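Local coordinates for mitogen activated protein kinase, putative (Leishmania donovani, PDB 4QNY) that probably transfers the gamma-phosphate of ATP to serine or threonine residues of target proteins, as mitogen-activated protein kinases do, with magnesium at its nucleotide site, at residues Leu11-Glu14 with Val15-Asp19. Sequence-based numbering, arbitrary orientation.
Sequences LQAE and VCRLD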
# COMPACT_ATOMS: atom_id res chain seq x y z
N LEU A 11 -14.07 10.62 20.99
CA LEU A 11 -14.04 9.41 20.18
C LEU A 11 -14.54 8.21 20.99
O LEU A 11 -15.24 7.35 20.46
CB LEU A 11 -12.62 9.15 19.66
CG LEU A 11 -12.04 10.19 18.71
CD1 LEU A 11 -10.54 9.98 18.55
CD2 LEU A 11 -12.73 10.12 17.35
N GLN A 12 -14.19 8.18 22.27
CA GLN A 12 -14.61 7.10 23.16
C GLN A 12 -16.12 7.06 23.32
O GLN A 12 -16.73 5.99 23.26
CB GLN A 12 -13.93 7.24 24.52
CG GLN A 12 -14.34 6.18 25.54
CD GLN A 12 -13.74 4.82 25.23
OE1 GLN A 12 -12.60 4.54 25.58
NE2 GLN A 12 -14.52 3.97 24.57
N ALA A 13 -16.72 8.22 23.54
CA ALA A 13 -18.16 8.33 23.68
C ALA A 13 -18.86 7.92 22.40
O ALA A 13 -19.92 7.29 22.43
CB ALA A 13 -18.55 9.75 24.06
N GLU A 14 -18.25 8.26 21.27
CA GLU A 14 -18.79 7.91 19.96
C GLU A 14 -18.77 6.40 19.73
O GLU A 14 -19.73 5.82 19.23
CB GLU A 14 -18.01 8.62 18.86
CG GLU A 14 -18.70 8.65 17.51
CD GLU A 14 -17.86 9.33 16.44
OE1 GLU A 14 -16.72 8.88 16.21
OE2 GLU A 14 -18.34 10.31 15.83
N VAL A 15 -17.66 5.77 20.11
CA VAL A 15 -17.50 4.32 19.95
C VAL A 15 -18.45 3.56 20.87
O VAL A 15 -19.02 2.54 20.48
CB VAL A 15 -16.04 3.89 20.23
CG1 VAL A 15 -15.93 2.38 20.38
CG2 VAL A 15 -15.13 4.38 19.11
N CYS A 16 -18.62 4.06 22.09
CA CYS A 16 -19.51 3.42 23.07
C CYS A 16 -20.95 3.37 22.58
O CYS A 16 -21.70 2.44 22.92
CB CYS A 16 -19.43 4.15 24.41
SG CYS A 16 -17.90 3.87 25.33
N ARG A 17 -21.35 4.35 21.78
CA ARG A 17 -22.69 4.38 21.21
C ARG A 17 -22.82 3.37 20.07
O ARG A 17 -23.92 3.10 19.59
CB ARG A 17 -23.04 5.78 20.71
CG ARG A 17 -23.29 6.78 21.84
CD ARG A 17 -23.90 8.08 21.32
NE ARG A 17 -22.92 8.89 20.59
CZ ARG A 17 -22.16 9.83 21.15
NH1 ARG A 17 -22.26 10.07 22.45
NH2 ARG A 17 -21.30 10.52 20.41
N LEU A 18 -21.69 2.82 19.64
CA LEU A 18 -21.68 1.76 18.63
C LEU A 18 -21.50 0.40 19.29
O LEU A 18 -22.30 -0.51 19.10
CB LEU A 18 -20.57 2.01 17.60
CG LEU A 18 -20.65 3.31 16.81
CD1 LEU A 18 -19.42 3.48 15.94
CD2 LEU A 18 -21.91 3.35 15.97
N ASP A 19 -20.43 0.28 20.07
CA ASP A 19 -20.15 -0.95 20.80
C ASP A 19 -19.33 -0.63 22.05
O ASP A 19 -18.27 -0.01 21.98
CB ASP A 19 -19.40 -1.94 19.91
CG ASP A 19 -19.53 -3.38 20.39
OD1 ASP A 19 -19.60 -3.59 21.62
OD2 ASP A 19 -19.56 -4.29 19.54
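Gln12 O accepts a hydrogen bond from the backbone N of Cys16 at 2.9 Å, and Cys16 SG lies 3.2 Å from the same oxygen. The thiol gets there because chi1 of -73° sets SG beside its own backbone N, which already faces that carbonyl, and a small, weakly polar group fits the spot. One residue earlier, Val15 N is hydrogen-bonded to Leu11 O, also at 2.9 Å, while Val15 CG2 rests 3.3 Å from that oxygen. Both bonds are regular alpha-helical ones in helix 8-16. At Arg17 the pattern slackens, since its N makes two weak bonds, to Ala13 O and to Glu14 O. The next turn is closed by Val15 O, which accepts from both Leu18 N and Asp19 N. Bent at chi3 (-73°), the long Arg17 side chain folds back over the helix, so that one guanidinium face covers Ala13 O, 3.6 Å from Arg17 CZ. Leu18 CG sits against Glu14 O. The amide of Gln12 passes its NE2 by Cys16 SG at 3.5 Å, yet, able both to donate and to accept, bonds to the backbone of Tyr22 and Leu24, while extended Glu14 has the length and charge for a salt bridge with Arg53 and also meets the hydroxyl of Tyr102. Leu11 and Val15, apolar as their buried face requires, pack the helix on Tyr102 in the five-stranded sheet of the kinase N-lobe; Leu18, from the following turn, adds to this contact. A positive guanidinium over Ala13 O, late in the helix, probably eases the negative end of its dipole, while the polar ends of Gln12 and Glu14 tie the helix to the sheet.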